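Local atomic coordinates of protocadherin-19 isoform 1 (Danio rerio, PDB entry 5CO1), a protein that mediates calcium-dependent homophilic cell adhesion, robustly when in complex with the classical cadherin cdh2, and is essential for early neurulation in the anterior neural plate. Residues A[39-44]-A[82-87]; A[104-109]-A[141-146]; A[110-115]-A[187-192]. All coordinates share one frame; numbering follows the deposited sequence.

Contact 1: residues A[39-44]-A[82-87]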
loop_
_atom_site.group_PDB
_atom_site.type_symbol
_atom_site.label_atom_id
_atom_site.label_comp_id
_atom_site.label_asym_id
_atom_site.label_seq_id
_atom_site.Cartn_x
_atom_site.Cartn_y
_atom_site.Cartn_z
ATOM N N VAL A 39 40.346 -4.066 1.661
ATOM C CA VAL A 39 39.256 -4.393 2.601
ATOM C C VAL A 39 38.027 -4.819 1.822
ATOM O O VAL A 39 37.826 -4.391 0.690
ATOM C CB VAL A 39 38.891 -3.174 3.494
ATOM C CG1 VAL A 39 37.613 -3.416 4.281
ATOM C CG2 VAL A 39 40.029 -2.847 4.452
ATOM N N VAL A 40 37.223 -5.683 2.434
ATOM C CA VAL A 40 36.114 -6.356 1.752
ATOM C C VAL A 40 34.790 -6.133 2.495
ATOM O O VAL A 40 34.576 -6.616 3.612
ATOM C CB VAL A 40 36.394 -7.871 1.617
ATOM C CG1 VAL A 40 35.277 -8.570 0.858
ATOM C CG2 VAL A 40 37.735 -8.106 0.927
ATOM N N TYR A 41 33.885 -5.434 1.834
ATOM C CA TYR A 41 32.591 -5.087 2.405
ATOM C C TYR A 41 31.615 -6.169 2.046
ATOM O O TYR A 41 31.508 -6.519 0.889
ATOM C CB TYR A 41 32.096 -3.768 1.805
ATOM C CG TYR A 41 32.866 -2.557 2.240
ATOM C CD1 TYR A 41 32.493 -1.848 3.365
ATOM C CD2 TYR A 41 33.931 -2.079 1.494
ATOM C CE1 TYR A 41 33.201 -0.734 3.777
ATOM C CE2 TYR A 41 34.628 -0.946 1.883
ATOM C CZ TYR A 41 34.261 -0.283 3.036
ATOM O OH TYR A 41 34.936 0.854 3.433
ATOM N N SER A 42 30.779 -6.554 2.990
ATOM C CA SER A 42 29.811 -7.615 2.760
ATOM C C SER A 42 28.658 -7.520 3.744
ATOM O O SER A 42 28.808 -6.983 4.851
ATOM C CB SER A 42 30.511 -8.957 2.960
ATOM O OG SER A 42 30.948 -9.114 4.309
ATOM N N PHE A 43 27.518 -8.084 3.377
ATOM C CA PHE A 43 26.453 -8.293 4.350
ATOM C C PHE A 43 26.743 -9.562 5.128
ATOM O O PHE A 43 27.035 -10.596 4.541
ATOM C CB PHE A 43 25.092 -8.477 3.685
ATOM C CG PHE A 43 24.727 -7.425 2.675
ATOM C CD1 PHE A 43 24.987 -6.085 2.901
ATOM C CD2 PHE A 43 23.947 -7.770 1.578
ATOM C CE1 PHE A 43 24.537 -5.119 2.018
ATOM C CE2 PHE A 43 23.591 -6.826 0.641
ATOM C CZ PHE A 43 23.857 -5.492 0.877
ATOM N N ILE A 44 26.492 -9.540 6.424
ATOM C CA ILE A 44 26.585 -10.766 7.201
ATOM C C ILE A 44 25.251 -11.193 7.782
ATOM O O ILE A 44 25.075 -12.340 8.202
ATOM C CB ILE A 44 27.663 -10.688 8.307
ATOM C CG1 ILE A 44 27.637 -9.350 9.068
ATOM C CG2 ILE A 44 29.035 -10.948 7.694
ATOM C CD1 ILE A 44 26.753 -9.361 10.288
ATOM N N VAL A 82 26.199 -4.804 8.084
ATOM C CA VAL A 82 27.279 -4.766 7.140
ATOM C C VAL A 82 28.594 -4.918 7.884
ATOM O O VAL A 82 28.781 -4.326 8.941
ATOM C CB VAL A 82 27.243 -3.455 6.354
ATOM C CG1 VAL A 82 28.173 -3.542 5.156
ATOM C CG2 VAL A 82 25.836 -3.179 5.862
ATOM N N GLN A 83 29.499 -5.725 7.353
ATOM C CA GLN A 83 30.866 -5.706 7.866
ATOM C C GLN A 83 31.959 -5.326 6.862
ATOM O O GLN A 83 31.767 -5.335 5.632
ATOM C CB GLN A 83 31.209 -7.029 8.527
ATOM C CG GLN A 83 31.380 -8.208 7.579
ATOM C CD GLN A 83 32.119 -9.363 8.239
ATOM O OE1 GLN A 83 31.771 -9.789 9.351
ATOM N NE2 GLN A 83 33.191 -9.818 7.600
ATOM N N ALA A 84 33.112 -4.996 7.429
ATOM C CA ALA A 84 34.327 -4.725 6.673
ATOM C C ALA A 84 35.515 -5.465 7.282
ATOM O O ALA A 84 35.770 -5.389 8.483
ATOM C CB ALA A 84 34.603 -3.244 6.669
ATOM N N LYS A 85 36.210 -6.214 6.446
ATOM C CA LYS A 85 37.253 -7.127 6.894
ATOM C C LYS A 85 38.355 -7.042 5.861
ATOM O O LYS A 85 38.096 -7.200 4.661
ATOM C CB LYS A 85 36.700 -8.546 6.954
ATOM C CG LYS A 85 37.595 -9.535 7.667
ATOM C CD LYS A 85 37.052 -10.954 7.547
ATOM C CE LYS A 85 37.921 -11.959 8.292
ATOM N NZ LYS A 85 39.315 -11.985 7.765
ATOM N N ASP A 86 39.561 -6.688 6.297
ATOM C CA ASP A 86 40.721 -6.827 5.413
ATOM C C ASP A 86 41.013 -8.301 5.159
ATOM O O ASP A 86 40.779 -9.159 6.021
ATOM C CB ASP A 86 41.974 -6.077 5.919
ATOM C CG ASP A 86 42.149 -6.149 7.429
ATOM O OD1 ASP A 86 41.120 -6.240 8.166
ATOM O OD2 ASP A 86 43.314 -6.028 7.884
ATOM N N LEU A 87 41.407 -8.603 3.928
ATOM C CA LEU A 87 42.060 -9.867 3.643
ATOM C C LEU A 87 43.254 -9.943 4.589
ATOM O O LEU A 87 44.127 -9.074 4.563
ATOM C CB LEU A 87 42.490 -9.938 2.173
ATOM C CG LEU A 87 41.330 -9.829 1.170
ATOM C CD1 LEU A 87 41.777 -9.164 -0.125
ATOM C CD2 LEU A 87 40.697 -11.189 0.905
#
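V40 and S42 of strand 39-46 pair with K85 and Q83 of strand 77-86 in an antiparallel ladder that carries two couples of backbone hydrogen bonds. In the V40–K85 couple the bond from V40 N to K85 O measures 2.8 Å, whereas the return bond from K85 N to V40 O is longer, 3.3 Å. In the S42–Q83 couple Q83 N reaches S42 O at 2.9 Å. Y41 lies between the two couples in a non-hydrogen-bonded pair with A84, where its CA-H points at Q83 O.

Apolar packing divides over the two faces of the ladder. V39, Y41, F43, V82 and A84 share the inner face. A84 CB touches both CG1 of V39, 3.8 Å away, and CE1 of the Y41 ring. V82 CG2 meets the F43 ring at its edge, 4.2 Å from CD1. On the other face V40 CG2 touches L87 CG at 4.0 Å, although L87 is poorly ordered.

Side-chain contacts gather around Q83. Its CG stands between backbone N and carbonyl carbon (chi1 71°), and from there the extended chain leans across to the 39-44 strand. S42 OG lies against Q83 CG at 3.4 Å, while CG2 of I44 abuts the Q83 amide, the I44 side chain running across that of Q83 almost perpendicularly.

The Y41 hydroxyl is hydrogen-bonded to the backbone N of A28, near the calcium bound by D25, L26 and T61. In the Greek-key sandwich of this cadherin repeat, strand 39-46 is an outermost strand of its sheet. Strand 77-86 continues the sheet on its other edge through V82–C96 and A84–A94 backbone bonds to strand 94-103, and V82, Y41 and F43 pack on I57 of strand 55-57.

Contact 2: residues A[104-109]-A[141-146]. With CA (calcium ion), chain F; CA (calcium ion), chain G; CA (calcium ion), chain E.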
loop_
_atom_site.group_PDB
_atom_site.type_symbol
_atom_site.label_atom_id
_atom_site.label_comp_id
_atom_site.label_asym_id
_atom_site.label_seq_id
_atom_site.Cartn_x
_atom_site.Cartn_y
_atom_site.Cartn_z
ATOM N N ASP A 104 6.524 5.294 1.068
ATOM C CA ASP A 104 5.301 4.915 0.380
ATOM C C ASP A 104 4.942 5.987 -0.640
ATOM O O ASP A 104 5.080 7.193 -0.364
ATOM C CB ASP A 104 4.175 4.730 1.374
ATOM C CG ASP A 104 2.816 4.698 0.715
ATOM O OD1 ASP A 104 2.577 3.769 -0.093
ATOM O OD2 ASP A 104 1.974 5.569 1.056
ATOM N N ILE A 105 4.639 5.517 -1.848
ATOM C CA ILE A 105 3.926 6.287 -2.843
ATOM C C ILE A 105 2.550 5.737 -3.195
ATOM O O ILE A 105 2.195 4.610 -2.840
ATOM C CB ILE A 105 4.733 6.411 -4.141
ATOM C CG1 ILE A 105 5.037 5.024 -4.700
ATOM C CG2 ILE A 105 6.026 7.185 -3.891
ATOM C CD1 ILE A 105 4.759 4.897 -6.168
ATOM N N ASN A 106 1.742 6.582 -3.833
ATOM C CA ASN A 106 0.422 6.189 -4.240
ATOM C C ASN A 106 0.421 5.293 -5.482
ATOM O O ASN A 106 0.103 5.715 -6.560
ATOM C CB ASN A 106 -0.424 7.391 -4.489
ATOM C CG ASN A 106 -1.890 7.097 -4.293
ATOM O OD1 ASN A 106 -2.256 6.091 -3.698
ATOM N ND2 ASN A 106 -2.736 7.992 -4.745
ATOM N N ASP A 107 0.738 4.029 -5.302
ATOM C CA ASP A 107 0.664 3.077 -6.384
ATOM C C ASP A 107 -0.521 2.096 -6.211
ATOM O O ASP A 107 -0.501 1.023 -6.756
ATOM C CB ASP A 107 1.997 2.318 -6.503
ATOM C CG ASP A 107 2.407 1.607 -5.207
ATOM O OD1 ASP A 107 1.962 2.021 -4.112
ATOM O OD2 ASP A 107 3.254 0.692 -5.275
ATOM N N ASN A 108 -1.523 2.450 -5.415
ATOM C CA ASN A 108 -2.675 1.573 -5.179
ATOM C C ASN A 108 -3.945 2.363 -5.205
ATOM O O ASN A 108 -4.136 3.259 -4.393
ATOM C CB ASN A 108 -2.583 0.870 -3.816
ATOM C CG ASN A 108 -1.668 -0.339 -3.839
ATOM O OD1 ASN A 108 -2.038 -1.374 -4.371
ATOM N ND2 ASN A 108 -0.429 -0.176 -3.355
ATOM N N ALA A 109 -4.829 1.980 -6.111
ATOM C CA ALA A 109 -6.146 2.574 -6.256
ATOM C C ALA A 109 -7.057 2.074 -5.147
ATOM O O ALA A 109 -6.784 1.037 -4.532
ATOM C CB ALA A 109 -6.723 2.192 -7.605
ATOM N N ASP A 141 -7.768 1.054 0.761
ATOM C CA ASP A 141 -6.612 1.389 -0.025
ATOM C C ASP A 141 -5.417 0.799 0.727
ATOM O O ASP A 141 -5.171 1.138 1.889
ATOM C CB ASP A 141 -6.500 2.926 -0.138
ATOM C CG ASP A 141 -5.658 3.386 -1.335
ATOM O OD1 ASP A 141 -4.459 3.053 -1.392
ATOM O OD2 ASP A 141 -6.162 4.162 -2.172
ATOM N N ASN A 142 -4.645 -0.026 0.040
ATOM C CA ASN A 142 -3.427 -0.575 0.606
ATOM C C ASN A 142 -2.299 0.420 0.890
ATOM O O ASN A 142 -1.299 0.014 1.451
ATOM C CB ASN A 142 -2.869 -1.687 -0.294
ATOM C CG ASN A 142 -3.892 -2.764 -0.596
ATOM O OD1 ASN A 142 -4.564 -3.264 0.297
ATOM N ND2 ASN A 142 -4.066 -3.072 -1.874
ATOM N N ASP A 143 -2.390 1.669 0.429
ATOM C CA ASP A 143 -1.312 2.650 0.661
ATOM C C ASP A 143 -1.462 3.212 2.076
ATOM O O ASP A 143 -2.488 3.005 2.711
ATOM C CB ASP A 143 -1.326 3.800 -0.380
ATOM C CG ASP A 143 -1.115 3.319 -1.817
ATOM O OD1 ASP A 143 -0.125 2.590 -2.072
ATOM O OD2 ASP A 143 -1.957 3.684 -2.695
ATOM N N SER A 144 -0.470 3.969 2.537
ATOM C CA SER A 144 -0.525 4.630 3.849
ATOM C C SER A 144 -0.735 6.143 3.777
ATOM O O SER A 144 -0.784 6.728 2.707
ATOM C CB SER A 144 0.749 4.331 4.627
ATOM O OG SER A 144 1.016 2.932 4.594
ATOM N N GLY A 145 -1.053 6.734 4.914
ATOM C CA GLY A 145 -1.301 8.161 5.007
ATOM C C GLY A 145 -2.452 8.655 4.152
ATOM O O GLY A 145 -3.528 8.023 4.065
ATOM N N ALA A 146 -2.218 9.812 3.536
ATOM C CA ALA A 146 -3.152 10.404 2.596
ATOM C C ALA A 146 -3.370 9.495 1.399
ATOM O O ALA A 146 -4.458 9.479 0.818
ATOM C CB ALA A 146 -2.610 11.745 2.117
HETATM CA CA CA F . 2.336 2.562 -1.979
HETATM CA CA CA G . -3.989 4.889 -2.860
HETATM CA CA CA E . 3.716 -0.714 -3.721
HETATM O O HOH W 1 1.827 -2.069 -4.283
HETATM O O HOH W 2 -5.681 -0.581 -2.675
HETATM O O HOH W 3 5.176 -1.862 -5.008
#
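D143 faces the D104–N108 linker and bridges two of its calcium ions, the second D of a D-x-D motif meeting the DINDN sequence that joins successive cadherin repeats. D143 OD1 binds the calcium of chain F at 2.5 Å, and D143 OD2 binds that of chain G at 2.4 Å. The F ion also takes D104 OD1, the backbone O of I105 and D107 OD1; E15 and E73 of the preceding repeat complete it. Around the G ion stand N106 OD1, the backbone O of N108 and both oxygens of D141, a bidentate carboxylate, with N147 and D193 closing the shell. D107 spans as well: its OD2 coordinates the third calcium, in chain E, at 2.1 Å, alongside two waters. The crowd of anionic oxygens, such as D107 OD1 near D143 OD1, is probably tolerable because the calcium charges lie among them.

A second layer of bonds orients these ligands. N108 turns its CG anti to its carbonyl carbon (chi1 -80°), which brings ND2 to the D143 carboxylate, their planes 53° apart. N108 ND2 then donates to D143 OD1 over 3.1 Å, a nearly straight bond that leaves in the N108 amide plane but reaches the carboxylate from above its plane. The same ND2 donates to water 1, a ligand of the chain E calcium, tying two metal shells through one amide. Within the 141-146 loop, D141 OD1 accepts from D143 N in an Asx turn while also binding the G calcium. At the far end D104, whose OD2 also engages N147, accepts from S144 N at 3.3 Å. At the A109 end, water 2 donates to A109 O at 2.7 Å and accepts from N142 N at 3.0 Å.

Contact 3: residues A[110-115]-A[187-192]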
loop_
_atom_site.group_PDB
_atom_site.type_symbol
_atom_site.label_atom_id
_atom_site.label_comp_id
_atom_site.label_asym_id
_atom_site.label_seq_id
_atom_site.Cartn_x
_atom_site.Cartn_y
_atom_site.Cartn_z
ATOM N N PRO A 110 -8.165 2.788 -4.906
ATOM C CA PRO A 110 -9.094 2.313 -3.881
ATOM C C PRO A 110 -9.870 1.097 -4.339
ATOM O O PRO A 110 -10.237 1.044 -5.502
ATOM C CB PRO A 110 -10.034 3.501 -3.671
ATOM C CG PRO A 110 -9.277 4.689 -4.124
ATOM C CD PRO A 110 -8.341 4.218 -5.202
ATOM N N GLU A 111 -9.961 0.087 -3.467
ATOM C CA GLU A 111 -10.859 -1.079 -3.626
ATOM C C GLU A 111 -12.229 -0.752 -3.018
ATOM O O GLU A 111 -12.320 -0.341 -1.855
ATOM C CB GLU A 111 -10.312 -2.337 -2.907
ATOM C CG GLU A 111 -8.849 -2.681 -3.166
ATOM C CD GLU A 111 -8.149 -3.410 -1.994
ATOM O OE1 GLU A 111 -7.747 -2.767 -0.986
ATOM O OE2 GLU A 111 -7.883 -4.625 -2.127
ATOM N N ILE A 112 -13.292 -0.992 -3.780
ATOM C CA ILE A 112 -14.650 -0.817 -3.268
ATOM C C ILE A 112 -15.330 -2.159 -2.994
ATOM O O ILE A 112 -15.692 -2.870 -3.923
ATOM C CB ILE A 112 -15.532 -0.057 -4.270
ATOM C CG1 ILE A 112 -15.016 1.362 -4.478
ATOM C CG2 ILE A 112 -16.964 0.011 -3.768
ATOM C CD1 ILE A 112 -15.627 2.062 -5.681
ATOM N N LYS A 113 -15.644 -2.419 -1.727
ATOM C CA LYS A 113 -16.314 -3.665 -1.328
ATOM C C LYS A 113 -17.760 -3.444 -0.842
ATOM O O LYS A 113 -18.023 -2.578 0.017
ATOM C CB LYS A 113 -15.483 -4.383 -0.259
ATOM C CG LYS A 113 -14.389 -5.273 -0.835
ATOM C CD LYS A 113 -14.969 -6.409 -1.680
ATOM C CE LYS A 113 -14.047 -7.621 -1.752
ATOM N NZ LYS A 113 -12.779 -7.320 -2.475
ATOM N N LEU A 114 -18.689 -4.161 -1.482
ATOM C CA LEU A 114 -20.027 -4.444 -0.922
ATOM C C LEU A 114 -20.025 -5.492 0.201
ATOM O O LEU A 114 -19.656 -6.646 -0.022
ATOM C CB LEU A 114 -20.952 -4.961 -2.023
ATOM C CG LEU A 114 -21.598 -3.902 -2.906
ATOM C CD1 LEU A 114 -22.197 -4.563 -4.137
ATOM C CD2 LEU A 114 -22.665 -3.126 -2.145
ATOM N N LEU A 115 -20.552 -5.122 1.367
ATOM C CA LEU A 115 -21.074 -6.113 2.325
ATOM C C LEU A 115 -22.502 -6.592 1.967
ATOM O O LEU A 115 -23.520 -6.011 2.386
ATOM C CB LEU A 115 -21.011 -5.567 3.757
ATOM C CG LEU A 115 -19.673 -5.789 4.479
ATOM C CD1 LEU A 115 -18.473 -5.625 3.545
ATOM C CD2 LEU A 115 -19.556 -4.866 5.689
ATOM N N LEU A 187 -26.391 0.909 -10.086
ATOM C CA LEU A 187 -25.711 1.903 -9.270
ATOM C C LEU A 187 -24.220 1.908 -9.534
ATOM O O LEU A 187 -23.577 0.850 -9.619
ATOM C CB LEU A 187 -25.917 1.575 -7.797
ATOM C CG LEU A 187 -27.348 1.582 -7.280
ATOM C CD1 LEU A 187 -27.300 1.673 -5.763
ATOM C CD2 LEU A 187 -28.173 2.726 -7.863
ATOM N N THR A 188 -23.640 3.095 -9.496
ATOM C CA THR A 188 -22.195 3.215 -9.612
ATOM C C THR A 188 -21.664 3.914 -8.384
ATOM O O THR A 188 -22.083 5.021 -8.042
ATOM C CB THR A 188 -21.783 4.019 -10.862
ATOM O OG1 THR A 188 -22.408 5.306 -10.817
ATOM C CG2 THR A 188 -22.212 3.309 -12.145
ATOM N N ILE A 189 -20.692 3.289 -7.747
ATOM C CA ILE A 189 -19.912 3.987 -6.742
ATOM C C ILE A 189 -18.561 4.423 -7.284
ATOM O O ILE A 189 -17.782 3.598 -7.747
ATOM C CB ILE A 189 -19.706 3.103 -5.522
ATOM C CG1 ILE A 189 -21.073 2.485 -5.167
ATOM C CG2 ILE A 189 -19.042 3.920 -4.422
ATOM C CD1 ILE A 189 -21.319 2.184 -3.710
ATOM N N LEU A 190 -18.278 5.717 -7.144
ATOM C CA LEU A 190 -16.982 6.306 -7.501
ATOM C C LEU A 190 -16.188 6.595 -6.243
ATOM O O LEU A 190 -16.691 7.248 -5.343
ATOM C CB LEU A 190 -17.236 7.611 -8.255
ATOM C CG LEU A 190 -16.067 8.484 -8.688
ATOM C CD1 LEU A 190 -15.155 7.771 -9.682
ATOM C CD2 LEU A 190 -16.623 9.769 -9.278
ATOM N N ALA A 191 -14.929 6.174 -6.209
ATOM C CA ALA A 191 -14.058 6.401 -5.054
ATOM C C ALA A 191 -12.729 7.109 -5.413
ATOM O O ALA A 191 -12.126 6.807 -6.417
ATOM C CB ALA A 191 -13.763 5.065 -4.378
ATOM N N GLU A 192 -12.213 7.931 -4.502
ATOM C CA GLU A 192 -10.992 8.667 -4.740
ATOM C C GLU A 192 -10.183 8.762 -3.454
ATOM O O GLU A 192 -10.691 9.169 -2.403
ATOM C CB GLU A 192 -11.283 10.074 -5.304
ATOM C CG GLU A 192 -10.058 10.837 -5.847
ATOM C CD GLU A 192 -10.391 12.149 -6.592
ATOM O OE1 GLU A 192 -9.733 12.467 -7.626
ATOM O OE2 GLU A 192 -11.312 12.880 -6.161
#
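Facing sheets of the second cadherin repeat, EC4, meet where I112 of strand 111-115 and the preceding P110 pack against I189 and A191 of strand 184-193. No hydrogen bond joins the two segments: each pairs within its own sheet, and what passes between them is van der Waals contact.

I112 does most of the touching. Its CG1 stands anti to the carbonyl carbon (chi1 -64°) and CD1 continues the chain in an extended line (chi2 166°), so the terminal methyl is carried over the opposite strand. There I112 CD1 lies 3.8 Å from A191 CB and 4.1 Å from I189 CG2, in contact with both side chains. It also rests on the backbone, with the carbonyl O of I189 3.4 Å from the same methyl. I112 CG1 lies against A191 CB as well, at 3.9 Å. P110 CB also meets A191 CB, at 4.1 Å, and its CG approaches the carbonyl carbon of E192.

Residues alternate in the way of extended strands. E111 points away from strand 184-193, its OE1 bonded to S140 OG, and E192 turns outward to a salt bridge with R200. Backbone bonds from E111, K113 and L115 tie the first segment to strand 135-140, while V139 beside I112, V137 and F205 beside I189, and C152 beside A191 extend the apolar layer.

P110 also packs on D141, a ligand of the neighbouring calcium, so the apolar layer begins beside the metal site. Apolar side chains filling the space between two facing sheets are typical of a beta sandwich, here the Greek-key sandwich of a cadherin repeat.

The contacts follow the long axis of this two-repeat fragment. Contact 1 pairs strands within one sheet of the first repeat and closes along the chain before the others open; its centre lies about 37 Å from that of contact 2 and about 52 Å from that of contact 3. Contacts 2 and 3, with centres about 16 Å apart, alternate their segments: 104-109 runs straight into 110-115, and 141-146 falls between 110-115 and 187-192. They touch where D141 and N142 meet P110 and E111. The calcium-bound linker of contact 2 therefore joins directly onto the sandwich interior of contact 3, consistent with calcium stiffening the junction between successive repeats.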